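TagI restriction endonuclease (Thermocrispum agreste, PDB 6GHS) is a modification-dependent restriction endonuclease that probably recognises 5-methylcytosine or 5-hydroxymethylcytosine in DNA through its SRA domain and probably cuts it with its HNH domain. Local coordinates at residues Y55-D60 against N137-P142. Numbering follows the deposited sequence.
Sequences YPDDRD and NHEDAP
The turn leading into strand 59-60 meets the loop that joins strands 122-137 and 145-153, the two backbones coming nearest at Asp57 and Glu139, whose CA atoms lie 6.3 Å apart. Asp57, a buried residue, links the two segments through its carboxylate, which is divided between two donors. OD2 accepts from His138 ND1 at 2.8 Å through its syn lone pair and lies almost exactly in the imidazole plane, while OD1 takes a weak bond from the backbone N of Glu139. With CG anti to its backbone N (chi1 -175°), His138 also packs against Tyr55 in an offset edge-to-face pair, Tyr55 CD2 nearest His138 CE1 at 3.6 Å and the planes at 74°; the Tyr55 hydroxyl bonds Gln80. Beyond the histidine, Glu139 runs extended past Asp57 and meets Arg59 tip to tip, NH2 to OE2 at 2.5 Å, a salt bridge with poor hydrogen-bond geometry. Arg59 bends at chi2 (-79°) so that NH1 turns back onto its own turn, donating to Pro56 O at 2.8 Å and to Asp58 O. An alanine in place of Arg59 would probably loosen the turn, since both NH1 bonds and the salt bridge to Glu139 would go. Pro56 CG crosses the Asp140 carboxylate obliquely. The arrangement is a His-carboxylate pair flanked by a salt bridge, joining two loops at the margin of the SRA-domain beta-sheet.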
ATOM      1  N   TYR A  55      25.875   5.624  14.663  1.00 60.48           N
ATOM      2  CA  TYR A  55      26.513   6.492  13.669  1.00 57.53           C
ATOM      3  C   TYR A  55      26.003   7.918  13.850  1.00 59.17           C
ATOM      4  O   TYR A  55      24.886   8.111  14.339  1.00 57.85           O
ATOM      5  CB  TYR A  55      26.197   6.033  12.248  1.00 56.52           C
ATOM      6  CG  TYR A  55      27.039   4.884  11.743  1.00 57.53           C
ATOM      7  CD1 TYR A  55      26.797   3.577  12.168  1.00 59.27           C
ATOM      8  CD2 TYR A  55      28.062   5.090  10.814  1.00 58.15           C
ATOM      9  CE1 TYR A  55      27.560   2.511  11.704  1.00 58.03           C
ATOM     10  CE2 TYR A  55      28.834   4.029  10.344  1.00 58.71           C
ATOM     11  CZ  TYR A  55      28.578   2.740  10.794  1.00 57.86           C
ATOM     12  OH  TYR A  55      29.323   1.680  10.342  1.00 55.55           O
ATOM     13  N   PRO A  56      26.807   8.927  13.438  1.00 62.38           N
ATOM     14  CA  PRO A  56      26.314  10.312  13.469  1.00 63.32           C
ATOM     15  C   PRO A  56      25.411  10.660  12.278  1.00 63.64           C
ATOM     16  O   PRO A  56      24.869  11.764  12.226  1.00 65.35           O
ATOM     17  CB  PRO A  56      27.601  11.155  13.442  1.00 65.38           C
ATOM     18  CG  PRO A  56      28.736  10.195  13.234  1.00 65.58           C
ATOM     19  CD  PRO A  56      28.160   8.867  12.860  1.00 63.46           C
ATOM     20  N   ASP A  57      25.284   9.733  11.328  1.00 61.80           N
ATOM     21  CA  ASP A  57      24.325   9.829  10.226  1.00 58.34           C
ATOM     22  C   ASP A  57      22.876   9.596  10.676  1.00 55.50           C
ATOM     23  O   ASP A  57      21.950  10.103  10.024  1.00 51.04           O
ATOM     24  CB  ASP A  57      24.667   8.804   9.137  1.00 57.43           C
ATOM     25  CG  ASP A  57      26.055   8.978   8.586  1.00 56.80           C
ATOM     26  OD1 ASP A  57      26.188   9.696   7.574  1.00 61.15           O
ATOM     27  OD2 ASP A  57      27.004   8.406   9.169  1.00 53.63           O
ATOM     28  N   ASP A  58      22.697   8.797  11.745  1.00 53.49           N
ATOM     29  CA  ASP A  58      21.384   8.523  12.364  1.00 53.87           C
ATOM     30  C   ASP A  58      20.637   9.827  12.681  1.00 54.79           C
ATOM     31  O   ASP A  58      21.250  10.774  13.184  1.00 58.82           O
ATOM     32  CB  ASP A  58      21.539   7.791  13.716  1.00 55.06           C
ATOM     33  CG  ASP A  58      21.910   6.320  13.596  1.00 55.40           C
ATOM     34  OD1 ASP A  58      21.956   5.772  12.477  1.00 54.48           O
ATOM     35  OD2 ASP A  58      22.149   5.709  14.669  1.00 56.58           O
ATOM     36  N   ARG A  59      19.333   9.870  12.410  1.00 52.49           N
ATOM     37  CA  ARG A  59      18.476  10.982  12.839  1.00 53.37           C
ATOM     38  C   ARG A  59      17.297  10.392  13.547  1.00 52.82           C
ATOM     39  O   ARG A  59      16.776   9.365  13.129  1.00 54.91           O
ATOM     40  CB  ARG A  59      17.956  11.807  11.663  1.00 56.54           C
ATOM     41  CG  ARG A  59      19.024  12.470  10.808  1.00 60.21           C
ATOM     42  CD  ARG A  59      19.582  13.744  11.425  1.00 62.26           C
ATOM     43  NE  ARG A  59      20.740  14.207  10.654  1.00 63.32           N
ATOM     44  CZ  ARG A  59      22.013  13.859  10.860  1.00 63.67           C
ATOM     45  NH1 ARG A  59      22.370  13.037  11.851  1.00 64.73           N
ATOM     46  NH2 ARG A  59      22.952  14.353  10.064  1.00 63.93           N
ATOM     47  N   ASP A  60      16.855  11.059  14.597  1.00 54.78           N
ATOM     48  CA  ASP A  60      15.753  10.574  15.403  1.00 57.07           C
ATOM     49  C   ASP A  60      14.709  11.679  15.554  1.00 59.67           C
ATOM     50  O   ASP A  60      14.994  12.739  16.122  1.00 62.77           O
ATOM     51  CB  ASP A  60      16.301  10.151  16.761  1.00 57.96           C
ATOM     52  CG  ASP A  60      15.337   9.303  17.547  1.00 57.83           C
ATOM     53  OD1 ASP A  60      14.132   9.231  17.184  1.00 54.70           O
ATOM     54  OD2 ASP A  60      15.797   8.693  18.548  1.00 56.83           O
ATOM     55  N   ASN A 137      26.581   8.964   1.662  1.00 48.57           N
ATOM     56  CA  ASN A 137      27.958   9.100   2.098  1.00 47.42           C
ATOM     57  C   ASN A 137      27.997   9.309   3.592  1.00 49.24           C
ATOM     58  O   ASN A 137      27.210  10.075   4.139  1.00 48.61           O
ATOM     59  CB  ASN A 137      28.610  10.271   1.396  1.00 47.00           C
ATOM     60  CG  ASN A 137      28.608  10.107  -0.106  1.00 46.86           C
ATOM     61  OD1 ASN A 137      28.806   9.007  -0.634  1.00 47.49           O
ATOM     62  ND2 ASN A 137      28.371  11.196  -0.804  1.00 45.71           N
ATOM     63  N   HIS A 138      28.916   8.598   4.239  1.00 53.54           N
ATOM     64  CA  HIS A 138      29.194   8.734   5.669  1.00 56.03           C
ATOM     65  C   HIS A 138      29.624  10.165   5.987  1.00 58.30           C
ATOM     66  O   HIS A 138      30.377  10.766   5.218  1.00 62.92           O
ATOM     67  CB  HIS A 138      30.308   7.752   6.018  1.00 56.39           C
ATOM     68  CG  HIS A 138      30.644   7.686   7.470  1.00 56.85           C
ATOM     69  ND1 HIS A 138      29.701   7.841   8.461  1.00 56.65           N
ATOM     70  CD2 HIS A 138      31.816   7.430   8.094  1.00 57.07           C
ATOM     71  CE1 HIS A 138      30.285   7.702   9.638  1.00 59.75           C
ATOM     72  NE2 HIS A 138      31.567   7.445   9.443  1.00 59.34           N
ATOM     73  N   GLU A 139      29.135  10.717   7.094  1.00 58.99           N
ATOM     74  CA  GLU A 139      29.440  12.111   7.447  1.00 62.84           C
ATOM     75  C   GLU A 139      30.909  12.317   7.807  1.00 65.09           C
ATOM     76  O   GLU A 139      31.552  13.247   7.317  1.00 62.92           O
ATOM     77  CB  GLU A 139      28.553  12.602   8.588  1.00 65.14           C
ATOM     78  CG  GLU A 139      27.185  13.041   8.108  1.00 68.01           C
ATOM     79  CD  GLU A 139      26.281  13.521   9.225  1.00 70.57           C
ATOM     80  OE1 GLU A 139      26.660  13.444  10.416  1.00 68.85           O
ATOM     81  OE2 GLU A 139      25.172  13.980   8.895  1.00 72.46           O
ATOM     82  N   ASP A 140      31.437  11.435   8.647  1.00 68.88           N
ATOM     83  CA  ASP A 140      32.834  11.525   9.068  1.00 71.33           C
ATOM     84  C   ASP A 140      33.823  11.168   7.954  1.00 69.24           C
ATOM     85  O   ASP A 140      34.972  11.585   8.030  1.00 81.00           O
ATOM     86  CB  ASP A 140      33.101  10.657  10.314  1.00 73.81           C
ATOM     87  CG  ASP A 140      32.301  11.108  11.544  1.00 75.26           C
ATOM     88  OD1 ASP A 140      31.618  12.162  11.501  1.00 76.07           O
ATOM     89  OD2 ASP A 140      32.356  10.387  12.562  1.00 75.81           O
ATOM     90  N   ALA A 141      33.401  10.407   6.940  1.00 61.59           N
ATOM     91  CA  ALA A 141      34.293  10.025   5.835  1.00 58.35           C
ATOM     92  C   ALA A 141      33.517   9.867   4.531  1.00 57.05           C
ATOM     93  O   ALA A 141      33.215   8.747   4.118  1.00 58.37           O
ATOM     94  CB  ALA A 141      35.038   8.740   6.178  1.00 57.91           C
ATOM     95  N   PRO A 142      33.195  10.992   3.866  1.00 55.62           N
ATOM     96  CA  PRO A 142      32.417  10.978   2.625  1.00 54.25           C
ATOM     97  C   PRO A 142      32.849  10.010   1.516  1.00 52.02           C
ATOM     98  O   PRO A 142      32.023   9.658   0.684  1.00 52.78           O
ATOM     99  CB  PRO A 142      32.522  12.427   2.145  1.00 55.75           C
ATOM    100  CG  PRO A 142      32.552  13.211   3.410  1.00 56.88           C
ATOM    101  CD  PRO A 142      33.369  12.372   4.365  1.00 57.32           C
TER